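Local coordinates for phosphate-binding protein PstS (Borrelia burgdorferi, PDB 4N13) that binds inorganic phosphate with micromolar affinity as the solute-binding lipoprotein of the PstSACB ABC transporter, which imports it, at residues A88-S94 against S183-L189. Numbering follows the deposited sequence.
Sequences ALIFITS and SIGYIGL
Six backbone hydrogen bonds pair two antiparallel strands: Ile90 N to Ile187 O (2.8 Å) and Ile187 N to Ile90 O (3.0 Å), Ile92 N to Gly185 O (2.9 Å) and Gly185 N to Ile92 O (3.0 Å), then Leu189 N to Ala88 O (2.9 Å) and Ser94 N to Ser183 O (3.1 Å) at the ends. Beyond the last, a side chain replaces a carbonyl: Ser94, chi1 p, accepts Ser183 N on OG at 3.0 Å, and the same hydroxyl is hydrogen-bonded to Glu96 OE2. Between these bonds lie the non-hydrogen-bonded pairs Leu89-Gly188, Phe91-Tyr186 and Thr93-Ile184, CA atoms 4.3 to 4.5 Å apart. Both strands are extended, their axes approaching to 4.6 Å at 149°; Gly188 ends strand 183-188, and Leu189 takes a 3-10 conformation.

On one face, Ile90 and Ile187, both p,t rotamers, touch CG1 to CG1 at 3.6 Å, and Ile92 CG2 reaches Ile187 CD1 at 3.9 Å. On the other, Tyr186 (chi1 p) sets its CB over the ring of Phe91 (chi1 m), a CH-pi contact 3.9 Å from the centroid, while Phe91 CD1 meets Ile184 CD1 at 4.1 Å.

The principle is a sheet with helices packed on both apolar faces, as in a lobe of a periplasmic binding protein. Helix 170-179 packs against Ile92 and Ile187; helices 104-111 and 138-151 take the Phe91 and Tyr186 face, where Leu89 touches Ser139, probably part of the phosphate site. On the edge of 88-93 away from 183-188, strand 201-205 pairs antiparallel, as does 223-230 with 80-93; strand 129-133 runs parallel to 183-188.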
ATOM      1  N   ALA A  88       0.914   1.526  -3.290  1.00  8.73           N
ATOM      2  CA  ALA A  88       2.373   1.556  -3.327  1.00  8.32           C
ATOM      3  C   ALA A  88       2.953   2.812  -2.711  1.00  7.15           C
ATOM      4  O   ALA A  88       2.360   3.889  -2.797  1.00  8.27           O
ATOM      5  CB  ALA A  88       2.867   1.415  -4.769  1.00 10.13           C
ATOM      6  N   LEU A  89       4.132   2.672  -2.125  1.00  6.63           N
ATOM      7  CA  LEU A  89       4.875   3.815  -1.581  1.00  7.63           C
ATOM      8  C   LEU A  89       6.243   3.866  -2.217  1.00  7.07           C
ATOM      9  O   LEU A  89       6.810   2.828  -2.595  1.00  8.16           O
ATOM     10  CB  LEU A  89       5.014   3.730  -0.064  1.00  9.47           C
ATOM     11  CG  LEU A  89       3.663   3.766   0.644  1.00 12.26           C
ATOM     12  CD1 LEU A  89       3.147   2.342   0.906  1.00 15.46           C
ATOM     13  CD2 LEU A  89       3.763   4.606   1.885  1.00 16.99           C
ATOM     14  N   ILE A  90       6.772   5.080  -2.302  1.00  5.59           N
ATOM     15  CA  ILE A  90       8.057   5.330  -2.924  1.00  4.88           C
ATOM     16  C   ILE A  90       8.893   6.198  -1.993  1.00  4.72           C
ATOM     17  O   ILE A  90       8.366   6.907  -1.130  1.00  5.95           O
ATOM     18  CB  ILE A  90       7.874   6.011  -4.300  1.00  6.44           C
ATOM     19  CG1 ILE A  90       7.336   7.433  -4.155  1.00  6.55           C
ATOM     20  CG2 ILE A  90       6.935   5.167  -5.146  1.00  8.76           C
ATOM     21  CD1 ILE A  90       7.096   8.162  -5.481  1.00  9.09           C
ATOM     22  N   PHE A  91      10.197   6.081  -2.145  1.00  5.27           N
ATOM     23  CA  PHE A  91      11.153   6.811  -1.332  1.00  5.65           C
ATOM     24  C   PHE A  91      11.789   7.933  -2.141  1.00  5.09           C
ATOM     25  O   PHE A  91      12.266   7.720  -3.265  1.00  6.84           O
ATOM     26  CB  PHE A  91      12.192   5.847  -0.773  1.00  6.19           C
ATOM     27  CG  PHE A  91      11.646   5.049   0.376  1.00  7.71           C
ATOM     28  CD1 PHE A  91      11.843   5.485   1.674  1.00  8.43           C
ATOM     29  CD2 PHE A  91      10.848   3.944   0.171  1.00 10.38           C
ATOM     30  CE1 PHE A  91      11.304   4.796   2.759  1.00 10.81           C
ATOM     31  CE2 PHE A  91      10.295   3.253   1.268  1.00 11.81           C
ATOM     32  CZ  PHE A  91      10.550   3.690   2.540  1.00 10.68           C
ATOM     33  N   ILE A  92      11.773   9.121  -1.567  1.00  5.94           N
ATOM     34  CA  ILE A  92      12.310  10.308  -2.204  1.00  6.38           C
ATOM     35  C   ILE A  92      13.446  10.871  -1.370  1.00  6.48           C
ATOM     36  O   ILE A  92      13.459  10.750  -0.132  1.00  7.29           O
ATOM     37  CB  ILE A  92      11.243  11.396  -2.439  1.00  7.33           C
ATOM     38  CG1 ILE A  92      10.487  11.748  -1.165  1.00  8.66           C
ATOM     39  CG2 ILE A  92      10.262  10.920  -3.518  1.00  8.42           C
ATOM     40  CD1 ILE A  92       9.668  13.007  -1.289  1.00  9.14           C
ATOM     41  N   THR A  93      14.420  11.471  -2.055  1.00  6.78           N
ATOM     42  CA  THR A  93      15.546  12.076  -1.372  1.00  7.34           C
ATOM     43  C   THR A  93      15.796  13.462  -1.893  1.00  7.76           C
ATOM     44  O   THR A  93      15.379  13.845  -2.995  1.00  7.55           O
ATOM     45  CB  THR A  93      16.854  11.254  -1.514  1.00  9.95           C
ATOM     46  OG1 THR A  93      17.368  11.371  -2.835  1.00 12.01           O
ATOM     47  CG2 THR A  93      16.647   9.797  -1.171  1.00 10.48           C
ATOM     48  N   SER A  94      16.542  14.223  -1.109  1.00  7.18           N
ATOM     49  CA  SER A  94      17.051  15.483  -1.623  1.00  9.14           C
ATOM     50  C   SER A  94      18.037  15.234  -2.776  1.00 10.48           C
ATOM     51  O   SER A  94      18.620  14.168  -2.877  1.00 11.90           O
ATOM     52  CB  SER A  94      17.644  16.302  -0.499  1.00 12.45           C
ATOM     53  OG  SER A  94      18.565  15.549   0.221  1.00 12.51           O
ATOM     54  N   SER A 183      18.343  14.328   2.937  1.00  6.67           N
ATOM     55  CA  SER A 183      17.142  13.795   3.537  1.00  6.02           C
ATOM     56  C   SER A 183      16.504  12.708   2.689  1.00  5.41           C
ATOM     57  O   SER A 183      16.752  12.586   1.492  1.00  6.56           O
ATOM     58  CB  SER A 183      16.148  14.922   3.810  1.00  6.61           C
ATOM     59  OG  SER A 183      15.729  15.502   2.620  1.00  7.95           O
ATOM     60  N   ILE A 184      15.686  11.905   3.359  1.00  5.78           N
ATOM     61  CA  ILE A 184      14.941  10.817   2.747  1.00  5.09           C
ATOM     62  C   ILE A 184      13.585  10.720   3.452  1.00  5.84           C
ATOM     63  O   ILE A 184      13.506  10.787   4.684  1.00  6.36           O
ATOM     64  CB  ILE A 184      15.712   9.459   2.801  1.00  6.67           C
ATOM     65  CG1 ILE A 184      14.885   8.344   2.150  1.00  6.89           C
ATOM     66  CG2 ILE A 184      16.131   9.082   4.231  1.00  7.19           C
ATOM     67  CD1 ILE A 184      15.670   7.064   1.960  1.00  7.85           C
ATOM     68  N   GLY A 185      12.533  10.529   2.664  1.00  5.55           N
ATOM     69  CA  GLY A 185      11.187  10.314   3.165  1.00  5.81           C
ATOM     70  C   GLY A 185      10.423   9.361   2.270  1.00  5.17           C
ATOM     71  O   GLY A 185      10.947   8.919   1.241  1.00  6.26           O
ATOM     72  N   TYR A 186       9.181   9.068   2.636  1.00  5.91           N
ATOM     73  CA  TYR A 186       8.339   8.198   1.826  1.00  6.22           C
ATOM     74  C   TYR A 186       6.973   8.790   1.603  1.00  6.64           C
ATOM     75  O   TYR A 186       6.416   9.456   2.469  1.00  6.48           O
ATOM     76  CB  TYR A 186       8.196   6.801   2.424  1.00  6.70           C
ATOM     77  CG  TYR A 186       7.741   6.719   3.869  1.00  6.72           C
ATOM     78  CD1 TYR A 186       6.387   6.713   4.192  1.00  7.52           C
ATOM     79  CD2 TYR A 186       8.653   6.631   4.901  1.00  6.50           C
ATOM     80  CE1 TYR A 186       5.971   6.626   5.493  1.00  7.65           C
ATOM     81  CE2 TYR A 186       8.229   6.545   6.218  1.00  6.88           C
ATOM     82  CZ  TYR A 186       6.877   6.544   6.505  1.00  7.78           C
ATOM     83  OH  TYR A 186       6.404   6.421   7.793  1.00  8.48           O
ATOM     84  N   ILE A 187       6.456   8.564   0.401  1.00  5.72           N
ATOM     85  CA  ILE A 187       5.170   9.088  -0.046  1.00  5.66           C
ATOM     86  C   ILE A 187       4.422   8.047  -0.865  1.00  5.58           C
ATOM     87  O   ILE A 187       5.021   7.125  -1.398  1.00  6.23           O
ATOM     88  CB  ILE A 187       5.332  10.397  -0.888  1.00  7.04           C
ATOM     89  CG1 ILE A 187       6.169  10.129  -2.140  1.00  7.44           C
ATOM     90  CG2 ILE A 187       5.903  11.519  -0.045  1.00  7.49           C
ATOM     91  CD1 ILE A 187       6.396  11.354  -3.029  1.00  9.29           C
ATOM     92  N   GLY A 188       3.119   8.227  -0.982  1.00  5.85           N
ATOM     93  CA  GLY A 188       2.350   7.395  -1.879  1.00  6.10           C
ATOM     94  C   GLY A 188       2.767   7.584  -3.315  1.00  5.97           C
ATOM     95  O   GLY A 188       3.145   8.680  -3.735  1.00  6.89           O
ATOM     96  N   LEU A 189       2.633   6.520  -4.098  1.00  6.74           N
ATOM     97  CA  LEU A 189       2.977   6.540  -5.506  1.00  6.92           C
ATOM     98  C   LEU A 189       2.286   7.679  -6.267  1.00  8.04           C
ATOM     99  O   LEU A 189       2.844   8.221  -7.230  1.00  9.38           O
ATOM    100  CB  LEU A 189       2.594   5.196  -6.133  1.00  7.11           C
ATOM    101  CG  LEU A 189       2.792   5.050  -7.635  1.00  8.54           C
ATOM    102  CD1 LEU A 189       4.275   5.181  -8.008  1.00 10.58           C
ATOM    103  CD2 LEU A 189       2.213   3.702  -8.069  1.00 11.01           C
TER